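Local coordinates for protein Crov588 (Cafeteriavirus, PDB 6NYR) that is of unknown function but folds into a ring-shaped leucine-rich-repeat solenoid built from FNIP repeats, a form that may serve to bind a partner, at residues A[447-452]-A[469-474]; A[361-366]-A[383-388]. One frame throughout, in Å; residues are numbered along the deposited sequence.

Contact 1: A[447-452]-A[469-474]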
loop_
_atom_site.group_PDB
_atom_site.type_symbol
_atom_site.label_atom_id
_atom_site.label_comp_id
_atom_site.label_asym_id
_atom_site.label_seq_id
_atom_site.Cartn_x
_atom_site.Cartn_y
_atom_site.Cartn_z
ATOM N N LEU A 447 -12.302 -18.086 -26.628
ATOM C CA LEU A 447 -12.327 -17.780 -25.207
ATOM C C LEU A 447 -13.103 -18.859 -24.467
ATOM O O LEU A 447 -14.261 -19.117 -24.809
ATOM C CB LEU A 447 -12.966 -16.421 -24.983
ATOM C CG LEU A 447 -12.274 -15.261 -25.699
ATOM C CD1 LEU A 447 -13.096 -13.988 -25.596
ATOM C CD2 LEU A 447 -10.880 -15.045 -25.123
ATOM N N PRO A 448 -12.511 -19.512 -23.464
ATOM C CA PRO A 448 -13.248 -20.566 -22.750
ATOM C C PRO A 448 -14.437 -20.001 -21.990
ATOM O O PRO A 448 -14.357 -18.938 -21.372
ATOM C CB PRO A 448 -12.198 -21.142 -21.790
ATOM C CG PRO A 448 -11.207 -20.021 -21.596
ATOM C CD PRO A 448 -11.148 -19.323 -22.936
ATOM N N ASP A 449 -15.552 -20.734 -22.041
ATOM C CA ASP A 449 -16.770 -20.281 -21.381
ATOM C C ASP A 449 -16.597 -20.150 -19.873
ATOM O O ASP A 449 -17.395 -19.461 -19.231
ATOM C CB ASP A 449 -17.917 -21.240 -21.706
ATOM C CG ASP A 449 -18.454 -21.047 -23.115
ATOM O OD1 ASP A 449 -18.651 -19.882 -23.518
ATOM O OD2 ASP A 449 -18.667 -22.053 -23.823
ATOM N N SER A 450 -15.568 -20.779 -19.296
ATOM C CA SER A 450 -15.315 -20.649 -17.865
ATOM C C SER A 450 -14.825 -19.256 -17.489
ATOM O O SER A 450 -14.965 -18.851 -16.330
ATOM C CB SER A 450 -14.288 -21.693 -17.417
ATOM O OG SER A 450 -13.041 -21.490 -18.062
ATOM N N LEU A 451 -14.254 -18.524 -18.440
ATOM C CA LEU A 451 -13.643 -17.233 -18.157
ATOM C C LEU A 451 -14.654 -16.249 -17.584
ATOM O O LEU A 451 -15.782 -16.131 -18.067
ATOM C CB LEU A 451 -13.043 -16.659 -19.442
ATOM C CG LEU A 451 -11.968 -15.585 -19.340
ATOM C CD1 LEU A 451 -10.646 -16.192 -18.920
ATOM C CD2 LEU A 451 -11.839 -14.847 -20.668
ATOM N N THR A 452 -14.237 -15.538 -16.535
ATOM C CA THR A 452 -15.046 -14.487 -15.935
ATOM C C THR A 452 -14.460 -13.091 -16.097
ATOM O O THR A 452 -15.223 -12.127 -16.192
ATOM C CB THR A 452 -15.252 -14.762 -14.438
ATOM O OG1 THR A 452 -13.978 -14.834 -13.788
ATOM C CG2 THR A 452 -16.006 -16.068 -14.230
ATOM N N LEU A 469 -17.660 -13.881 -26.815
ATOM C CA LEU A 469 -17.373 -13.706 -25.398
ATOM C C LEU A 469 -17.937 -14.877 -24.599
ATOM O O LEU A 469 -19.030 -15.368 -24.896
ATOM C CB LEU A 469 -17.965 -12.399 -24.896
ATOM C CG LEU A 469 -17.391 -11.128 -25.527
ATOM C CD1 LEU A 469 -18.020 -9.890 -24.887
ATOM C CD2 LEU A 469 -15.875 -11.081 -25.423
ATOM N N PRO A 470 -17.195 -15.358 -23.604
ATOM C CA PRO A 470 -17.644 -16.541 -22.859
ATOM C C PRO A 470 -18.905 -16.266 -22.051
ATOM O O PRO A 470 -19.228 -15.129 -21.694
ATOM C CB PRO A 470 -16.458 -16.870 -21.940
ATOM C CG PRO A 470 -15.619 -15.631 -21.908
ATOM C CD PRO A 470 -15.844 -14.918 -23.207
ATOM N N ASN A 471 -19.623 -17.356 -21.760
ATOM C CA ASN A 471 -20.915 -17.253 -21.092
ATOM C C ASN A 471 -20.791 -16.740 -19.665
ATOM O O ASN A 471 -21.689 -16.036 -19.191
ATOM C CB ASN A 471 -21.607 -18.618 -21.094
ATOM C CG ASN A 471 -21.718 -19.216 -22.487
ATOM O OD1 ASN A 471 -21.392 -20.384 -22.705
ATOM N ND2 ASN A 471 -22.184 -18.415 -23.437
ATOM N N SER A 472 -19.706 -17.071 -18.974
ATOM C CA SER A 472 -19.556 -16.735 -17.567
ATOM C C SER A 472 -18.940 -15.365 -17.332
ATOM O O SER A 472 -18.719 -14.998 -16.175
ATOM C CB SER A 472 -18.712 -17.810 -16.872
ATOM O OG SER A 472 -17.713 -18.305 -17.750
ATOM N N LEU A 473 -18.672 -14.599 -18.386
ATOM C CA LEU A 473 -17.958 -13.337 -18.242
ATOM C C LEU A 473 -18.730 -12.364 -17.363
ATOM O O LEU A 473 -19.895 -12.057 -17.633
ATOM C CB LEU A 473 -17.717 -12.710 -19.613
ATOM C CG LEU A 473 -16.594 -11.672 -19.691
ATOM C CD1 LEU A 473 -15.241 -12.351 -19.511
ATOM C CD2 LEU A 473 -16.651 -10.910 -21.004
ATOM N N THR A 474 -18.080 -11.882 -16.302
ATOM C CA THR A 474 -18.647 -10.830 -15.469
ATOM C C THR A 474 -17.962 -9.480 -15.638
ATOM O O THR A 474 -18.565 -8.455 -15.301
ATOM C CB THR A 474 -18.569 -11.223 -13.981
ATOM O OG1 THR A 474 -17.203 -11.487 -13.624
ATOM C CG2 THR A 474 -19.424 -12.443 -13.698
#

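Contact 2: A[361-366]-A[383-388]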
loop_
_atom_site.group_PDB
_atom_site.type_symbol
_atom_site.label_atom_id
_atom_site.label_comp_id
_atom_site.label_asym_id
_atom_site.label_seq_id
_atom_site.Cartn_x
_atom_site.Cartn_y
_atom_site.Cartn_z
ATOM N N ASN A 361 6.310 -30.853 -11.209
ATOM C CA ASN A 361 4.869 -31.056 -11.268
ATOM C C ASN A 361 4.143 -30.491 -10.055
ATOM O O ASN A 361 2.923 -30.654 -9.954
ATOM C CB ASN A 361 4.547 -32.547 -11.416
ATOM C CG ASN A 361 4.562 -33.005 -12.862
ATOM O OD1 ASN A 361 4.019 -32.335 -13.743
ATOM N ND2 ASN A 361 5.181 -34.154 -13.113
ATOM N N SER A 362 4.853 -29.831 -9.146
ATOM C CA SER A 362 4.225 -29.132 -8.037
ATOM C C SER A 362 4.033 -27.648 -8.319
ATOM O O SER A 362 3.379 -26.963 -7.525
ATOM C CB SER A 362 5.060 -29.303 -6.760
ATOM O OG SER A 362 6.423 -28.967 -6.983
ATOM N N LEU A 363 4.562 -27.143 -9.435
ATOM C CA LEU A 363 4.566 -25.707 -9.691
ATOM C C LEU A 363 3.147 -25.199 -9.907
ATOM O O LEU A 363 2.432 -25.678 -10.795
ATOM C CB LEU A 363 5.434 -25.397 -10.908
ATOM C CG LEU A 363 6.014 -23.983 -10.974
ATOM C CD1 LEU A 363 7.100 -23.810 -9.911
ATOM C CD2 LEU A 363 6.549 -23.678 -12.365
ATOM N N THR A 364 2.754 -24.205 -9.114
ATOM C CA THR A 364 1.466 -23.542 -9.268
ATOM C C THR A 364 1.575 -22.127 -9.809
ATOM O O THR A 364 0.631 -21.649 -10.439
ATOM C CB THR A 364 0.725 -23.495 -7.921
ATOM O OG1 THR A 364 1.487 -22.745 -6.965
ATOM C CG2 THR A 364 0.488 -24.906 -7.389
ATOM N N HIS A 365 2.705 -21.461 -9.595
ATOM C CA HIS A 365 2.875 -20.055 -9.949
ATOM C C HIS A 365 4.191 -19.889 -10.692
ATOM O O HIS A 365 5.259 -20.188 -10.146
ATOM C CB HIS A 365 2.845 -19.170 -8.699
ATOM C CG HIS A 365 1.508 -19.118 -8.030
ATOM N ND1 HIS A 365 1.013 -20.158 -7.272
ATOM C CD2 HIS A 365 0.560 -18.153 -8.005
ATOM C CE1 HIS A 365 -0.183 -19.836 -6.813
ATOM N NE2 HIS A 365 -0.481 -18.624 -7.243
ATOM N N LEU A 366 4.109 -19.410 -11.932
ATOM C CA LEU A 366 5.275 -19.207 -12.785
ATOM C C LEU A 366 5.232 -17.790 -13.329
ATOM O O LEU A 366 4.316 -17.440 -14.082
ATOM C CB LEU A 366 5.300 -20.216 -13.933
ATOM C CG LEU A 366 6.435 -20.055 -14.947
ATOM C CD1 LEU A 366 7.784 -20.175 -14.263
ATOM C CD2 LEU A 366 6.298 -21.073 -16.069
ATOM N N ASN A 383 1.198 -29.691 -15.201
ATOM C CA ASN A 383 -0.253 -29.786 -15.082
ATOM C C ASN A 383 -0.784 -29.295 -13.743
ATOM O O ASN A 383 -1.997 -29.363 -13.518
ATOM C CB ASN A 383 -0.692 -31.233 -15.313
ATOM C CG ASN A 383 -0.775 -31.582 -16.779
ATOM O OD1 ASN A 383 -0.066 -32.464 -17.264
ATOM N ND2 ASN A 383 -1.647 -30.889 -17.499
ATOM N N SER A 384 0.081 -28.806 -12.858
ATOM C CA SER A 384 -0.337 -28.174 -11.617
ATOM C C SER A 384 -0.437 -26.657 -11.717
ATOM O O SER A 384 -0.916 -26.021 -10.775
ATOM C CB SER A 384 0.652 -28.531 -10.502
ATOM O OG SER A 384 1.988 -28.376 -10.961
ATOM N N LEU A 385 -0.001 -26.069 -12.826
ATOM C CA LEU A 385 0.135 -24.620 -12.903
ATOM C C LEU A 385 -1.234 -23.954 -12.965
ATOM O O LEU A 385 -2.068 -24.294 -13.810
ATOM C CB LEU A 385 0.971 -24.254 -14.128
ATOM C CG LEU A 385 1.728 -22.928 -14.130
ATOM C CD1 LEU A 385 2.940 -23.007 -13.208
ATOM C CD2 LEU A 385 2.149 -22.562 -15.545
ATOM N N VAL A 386 -1.462 -23.002 -12.062
ATOM C CA VAL A 386 -2.694 -22.227 -12.060
ATOM C C VAL A 386 -2.468 -20.783 -12.493
ATOM O O VAL A 386 -3.410 -20.152 -12.998
ATOM C CB VAL A 386 -3.380 -22.261 -10.675
ATOM C CG1 VAL A 386 -3.535 -23.692 -10.182
ATOM C CG2 VAL A 386 -2.604 -21.425 -9.669
ATOM N N HIS A 387 -1.256 -20.250 -12.337
ATOM C CA HIS A 387 -0.979 -18.828 -12.484
ATOM C C HIS A 387 0.258 -18.672 -13.354
ATOM O O HIS A 387 1.343 -19.126 -12.979
ATOM C CB HIS A 387 -0.763 -18.178 -11.113
ATOM C CG HIS A 387 -0.672 -16.687 -11.155
ATOM N ND1 HIS A 387 0.424 -16.023 -11.663
ATOM C CD2 HIS A 387 -1.529 -15.728 -10.728
ATOM C CE1 HIS A 387 0.231 -14.719 -11.564
ATOM N NE2 HIS A 387 -0.945 -14.515 -10.999
ATOM N N LEU A 388 0.094 -18.039 -14.513
ATOM C CA LEU A 388 1.177 -17.871 -15.477
ATOM C C LEU A 388 1.221 -16.417 -15.921
ATOM O O LEU A 388 0.236 -15.898 -16.457
ATOM C CB LEU A 388 0.997 -18.799 -16.680
ATOM C CG LEU A 388 2.022 -18.630 -17.802
ATOM C CD1 LEU A 388 3.424 -18.889 -17.297
ATOM C CD2 LEU A 388 1.682 -19.561 -18.956
#

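Contact 1: A[447-452]-A[469-474]
The ring of P470 is set against the turn of the preceding coil, its three methylene carbons each meeting a different part of 447-452. CD of P470 lies 3.7 Å from L447 CB, the two side chains crossing at a slant, CG of P470 approaches L451 CB at 3.7 Å, and CB of P470 faces the backbone around P448 O and D449 CA. L447 and L469 run side by side in the same direction and touch at their tips, with CD1 of L447 4.0 Å from CD2 of L469; L454 of strand 453-455 packs on both.

On the more exposed side, D449 reaches over the start of the next turn. Its CG stands anti to the carbonyl carbon (chi1 -76°), which carries the carboxylate toward the backbone of N471. N471 N donates to D449 OD1 at 3.2 Å, meeting the oxygen on its anti side and 26° out of the carboxylate plane.

At the other end T452 O receives T474 N at 2.9 Å, in the carbonyl plane and on a lone pair. CD1 of L473 comes to 3.3 Å from the same T452 O, while T452 CG2 lies 3.5 Å from S472 O. T474 OG1 bonds to a bound glycerol, probably from the crystallisation liquor.

P448-L451 and P470-L473 are both type I turns, and each leads into a short strand, 453-455 or 475-477. Like turns stacked in this way, with leucines directed inward, are characteristic of successive coils in a leucine-rich-repeat solenoid of FNIP type.

Contact 2: A[361-366]-A[383-388]
H365 overlaps the start of the H387 side chain more than its ring: CD2 of H365 lies 3.4 Å from CB of H387. The imidazole planes are inclined by only 24°, but they are slid apart and barely overlap, with centroids 5.3 Å from each other. Different first torsions account for part of this offset, H365 having CG anti to the carbonyl carbon (chi1 -68°) and H387 having it anti to the backbone N (chi1 -171°). V386 CG2 sits over one face of the H365 ring. At the edge of that ring, in its plane, ND1 of H365 and OG1 of T364 share a 2.6 Å hydrogen bond that should restrict the ring's rotation; T364 OG1 has a second partner in T342 O of the preceding coil. H343 and Y409 stack on H365 and H387, respectively, extending the row of rings.

Along the backbone, T364 O accepts two bonds, from V386 N and H387 N. The first donor is tilted from the carbonyl plane, whereas the second arrives nearly along the C=O axis. L366 N then bonds to H387 O at 3.0 Å, continuing the parallel pairing.

On the opposite face of the strands, L366 and L388 lie alongside each other and point the same way, CD2 of L366 being 3.8 Å from CD1 of L388. CD1 of L385 touches both L363 CD2 and L366 CB, 3.7 Å from the latter. Farther back, S384 OG is 2.7 Å from both N361 O and L363 O, so its single proton can serve either carbonyl.

Parallel short strands in register, with leucines buried on one face and a row of aromatic residues on the other, form the repeated strand-bearing side of a leucine-rich-repeat solenoid.

Overall arrangement
Both contacts join neighbouring coils spaced 22 residues apart, and they share part of the coil: 449-452 and 361-364 hold equivalent positions. Contact 1 adds L447 and P448 before them, whereas contact 2 starts two positions further along the coil and adds the strand residues H365 and L366. Contact 2 closes along the chain before contact 1 opens. Their centres are 21 Å apart and their nearest atoms about 10 Å, without touching. Both lie on the same side of the chain's centre, contact 1 centred 31 Å from it and contact 2 27 Å. The bound glycerol lies beside T474 of contact 1. Repetition of such coil-to-coil joints builds the circular solenoid.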